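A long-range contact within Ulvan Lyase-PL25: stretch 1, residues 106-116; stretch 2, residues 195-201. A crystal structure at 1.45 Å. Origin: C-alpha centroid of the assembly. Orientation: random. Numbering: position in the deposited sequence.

Stretch 1, residues 106-116: IDDEGYIHIFY
Stretch 2 (195-201) DNGRTFA

Stretch 1 enters as extended chain at Ile106, reverses through a type I β turn from Asp107 to Gly110, and leaves as a strand that includes residues 112-116. The turn is closed by backbone hydrogen bonds from Gly110 N to Asp107 O (2.9 Å) and from Asp107 N to Tyr111 O (2.9 Å). Gly110 adopts φ/ψ of 90/2°, where a CB would jam against the preceding carbonyl. Stretch 2 has no regular secondary structure but forms a type I' turn from Asp195 to Arg198, with Asn196 at 65/33° and Gly197 at 83/10°. The turns approach most closely at Asp107 and Asn196, whose CA atoms lie 5.6 Å apart. Some 344 Å² is buried, summed over both sides.

Each turn is braced by an aspartate in the p rotamer. Asp107 OD1 accepts from Glu109 N (2.8 Å) and Tyr111 N (3.0 Å), while its OD2 accepts a nearly linear hydrogen bond from His113 NE2 (2.8 Å, 170°). In stretch 2, Asp195 OD1 accepts from Thr199 N (2.9 Å) and Asp195 OD2 from Thr199 OG1 (2.8 Å); the bond from Arg198 N to Asp195 OD1 (3.1 Å) is weak.

No direct hydrogen bond joins the stretches; three waters bridge them instead. The first donates to Asp107 OD2 (2.8 Å) and accepts from Arg198 NE (2.8 Å). The second accepts from Asp108 N (2.9 Å) and donates to Asn196 OD1 (2.7 Å), and the third donates to Glu109 OE2 (3.0 Å) and accepts from Asn196 ND2 (3.1 Å). The amide of Asn196 (χ1 m, χ2 -29°) thus uses both its acceptor and its donor.

Tyr111, His113 and Phe115, all m at χ1, direct their CA-to-CB bonds toward stretch 2, whereas Ile112 and Ile114 make no contact with it. Over one face of the Tyr111 ring, Arg198 (m, m, t) forms a cation-π contact, its CZ 4.9 Å from the ring centroid and 9° off the normal. The guanidinium meets the ring edge-on, with Arg198 NH2 3.6 Å from Tyr111 CG.

The buried His113 packs against the second turn, its CE1 3.1 Å from Asn196 O and 4.0 Å from Gly197 CA. A CB on Gly197 would lie 2.7 Å from His113 CE1, a clash, and its backbone angles independently call for glycine. Farther along the strand, Phe115 CE1 meets Phe200 CZ at 4.2 Å, an oblique apolar contact between two m-rotamer rings.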

# COMPACT_ATOMS: atom_id res chain seq x y z
N ILE A 106 -13.97 0.99 -7.17
CA ILE A 106 -15.29 0.83 -7.78
C ILE A 106 -15.89 2.22 -7.96
O ILE A 106 -16.05 2.95 -6.98
CB ILE A 106 -16.23 -0.06 -6.95
CG1 ILE A 106 -15.59 -1.42 -6.72
CG2 ILE A 106 -17.61 -0.17 -7.64
CD1 ILE A 106 -16.42 -2.36 -5.84
N ASP A 107 -16.21 2.59 -9.20
CA ASP A 107 -16.72 3.93 -9.45
C ASP A 107 -18.22 4.02 -9.16
O ASP A 107 -18.89 3.02 -8.88
CB ASP A 107 -16.29 4.46 -10.83
CG ASP A 107 -17.02 3.83 -11.99
OD1 ASP A 107 -18.17 3.36 -11.84
OD2 ASP A 107 -16.42 3.83 -13.10
N ASP A 108 -18.76 5.24 -9.22
CA ASP A 108 -20.16 5.48 -8.90
C ASP A 108 -21.13 4.86 -9.90
O ASP A 108 -22.34 4.83 -9.63
CB ASP A 108 -20.43 6.97 -8.82
CG ASP A 108 -20.11 7.56 -7.47
OD1 ASP A 108 -19.57 6.85 -6.59
OD2 ASP A 108 -20.42 8.76 -7.31
N GLU A 109 -20.66 4.39 -11.05
CA GLU A 109 -21.51 3.64 -11.96
C GLU A 109 -21.33 2.14 -11.83
O GLU A 109 -21.96 1.38 -12.56
CB GLU A 109 -21.31 4.09 -13.41
CG GLU A 109 -21.93 5.46 -13.69
CD GLU A 109 -23.45 5.54 -13.43
OE1 GLU A 109 -24.22 4.58 -13.73
OE2 GLU A 109 -23.90 6.60 -12.93
N GLY A 110 -20.51 1.71 -10.89
CA GLY A 110 -20.32 0.30 -10.62
C GLY A 110 -19.22 -0.35 -11.41
O GLY A 110 -19.00 -1.56 -11.25
N TYR A 111 -18.50 0.39 -12.24
CA TYR A 111 -17.39 -0.21 -12.95
C TYR A 111 -16.22 -0.42 -12.00
O TYR A 111 -15.97 0.41 -11.12
CB TYR A 111 -16.96 0.66 -14.13
CG TYR A 111 -18.01 0.71 -15.21
CD1 TYR A 111 -18.04 -0.26 -16.21
CD2 TYR A 111 -18.98 1.70 -15.25
CE1 TYR A 111 -18.99 -0.23 -17.20
CE2 TYR A 111 -19.94 1.73 -16.25
CZ TYR A 111 -19.94 0.75 -17.22
OH TYR A 111 -20.89 0.76 -18.22
N ILE A 112 -15.52 -1.54 -12.15
CA ILE A 112 -14.37 -1.85 -11.33
C ILE A 112 -13.13 -1.44 -12.10
O ILE A 112 -12.93 -1.84 -13.25
CB ILE A 112 -14.35 -3.34 -10.97
CG1 ILE A 112 -15.68 -3.72 -10.30
CG2 ILE A 112 -13.17 -3.67 -10.05
CD1 ILE A 112 -15.99 -5.16 -10.34
N HIS A 113 -12.30 -0.62 -11.46
CA HIS A 113 -11.05 -0.15 -12.03
C HIS A 113 -9.89 -0.85 -11.35
O HIS A 113 -9.89 -1.03 -10.14
CB HIS A 113 -10.90 1.34 -11.77
CG HIS A 113 -11.93 2.16 -12.46
ND1 HIS A 113 -11.67 2.89 -13.60
CD2 HIS A 113 -13.24 2.33 -12.19
CE1 HIS A 113 -12.77 3.50 -13.99
NE2 HIS A 113 -13.74 3.18 -13.14
N ILE A 114 -8.89 -1.21 -12.16
CA ILE A 114 -7.67 -1.83 -11.68
C ILE A 114 -6.50 -1.01 -12.21
O ILE A 114 -6.36 -0.82 -13.42
CB ILE A 114 -7.57 -3.31 -12.10
CG1 ILE A 114 -8.65 -4.14 -11.40
CG2 ILE A 114 -6.17 -3.87 -11.83
CD1 ILE A 114 -8.42 -4.38 -9.94
N PHE A 115 -5.69 -0.48 -11.31
CA PHE A 115 -4.46 0.23 -11.65
C PHE A 115 -3.30 -0.72 -11.35
O PHE A 115 -3.29 -1.36 -10.30
CB PHE A 115 -4.36 1.51 -10.81
CG PHE A 115 -5.55 2.40 -10.97
CD1 PHE A 115 -5.62 3.33 -11.99
CD2 PHE A 115 -6.61 2.31 -10.10
CE1 PHE A 115 -6.72 4.17 -12.13
CE2 PHE A 115 -7.72 3.13 -10.24
CZ PHE A 115 -7.77 4.06 -11.25
N TYR A 116 -2.35 -0.84 -12.27
CA TYR A 116 -1.38 -1.92 -12.15
C TYR A 116 -0.22 -1.69 -13.12
O TYR A 116 -0.27 -0.82 -13.99
CB TYR A 116 -2.04 -3.26 -12.49
CG TYR A 116 -2.35 -3.42 -13.97
CD1 TYR A 116 -3.46 -2.82 -14.55
CD2 TYR A 116 -1.51 -4.15 -14.79
CE1 TYR A 116 -3.72 -2.95 -15.90
CE2 TYR A 116 -1.76 -4.28 -16.14
CZ TYR A 116 -2.86 -3.68 -16.70
OH TYR A 116 -3.09 -3.82 -18.05
N ASP A 195 -15.05 12.09 -14.00
CA ASP A 195 -15.96 11.38 -14.90
C ASP A 195 -15.81 9.87 -14.74
O ASP A 195 -15.85 9.11 -15.72
CB ASP A 195 -15.77 11.82 -16.35
CG ASP A 195 -14.39 11.51 -16.90
OD1 ASP A 195 -13.56 10.93 -16.16
OD2 ASP A 195 -14.15 11.83 -18.09
N ASN A 196 -15.69 9.42 -13.50
CA ASN A 196 -15.64 7.99 -13.18
C ASN A 196 -14.41 7.31 -13.76
O ASN A 196 -14.44 6.14 -14.12
CB ASN A 196 -16.93 7.29 -13.60
CG ASN A 196 -18.15 7.84 -12.88
OD1 ASN A 196 -18.04 8.32 -11.75
ND2 ASN A 196 -19.29 7.83 -13.54
N GLY A 197 -13.30 8.04 -13.85
CA GLY A 197 -12.05 7.44 -14.25
C GLY A 197 -11.85 7.31 -15.73
O GLY A 197 -10.89 6.66 -16.16
N ARG A 198 -12.71 7.93 -16.53
CA ARG A 198 -12.60 7.86 -17.99
C ARG A 198 -11.59 8.87 -18.52
O ARG A 198 -10.97 8.62 -19.55
CB ARG A 198 -13.98 8.03 -18.62
CG ARG A 198 -14.99 7.00 -18.16
CD ARG A 198 -14.62 5.61 -18.63
NE ARG A 198 -15.46 4.58 -18.03
CZ ARG A 198 -15.54 3.33 -18.48
NH1 ARG A 198 -14.86 2.95 -19.56
NH2 ARG A 198 -16.32 2.47 -17.86
N THR A 199 -11.43 10.00 -17.84
CA THR A 199 -10.35 10.93 -18.15
C THR A 199 -9.79 11.49 -16.84
O THR A 199 -10.51 11.66 -15.86
CB THR A 199 -10.78 12.08 -19.05
OG1 THR A 199 -11.64 12.95 -18.34
CG2 THR A 199 -11.54 11.58 -20.24
N PHE A 200 -8.49 11.75 -16.86
CA PHE A 200 -7.78 12.28 -15.70
C PHE A 200 -7.11 13.58 -16.08
O PHE A 200 -6.61 13.73 -17.19
CB PHE A 200 -6.70 11.31 -15.22
CG PHE A 200 -7.22 10.17 -14.40
CD1 PHE A 200 -7.69 9.01 -15.00
CD2 PHE A 200 -7.26 10.26 -13.03
CE1 PHE A 200 -8.16 7.96 -14.23
CE2 PHE A 200 -7.74 9.23 -12.25
CZ PHE A 200 -8.20 8.07 -12.86
N ALA A 201 -7.12 14.52 -15.14
CA ALA A 201 -6.38 15.75 -15.28
C ALA A 201 -4.88 15.50 -15.11
O ALA A 201 -4.44 14.45 -14.63
CB ALA A 201 -6.87 16.80 -14.27
O HOH W 1 -17.11 4.37 -15.74
O HOH W 2 -16.91 7.49 -9.47
O HOH W 3 -21.84 8.63 -12.06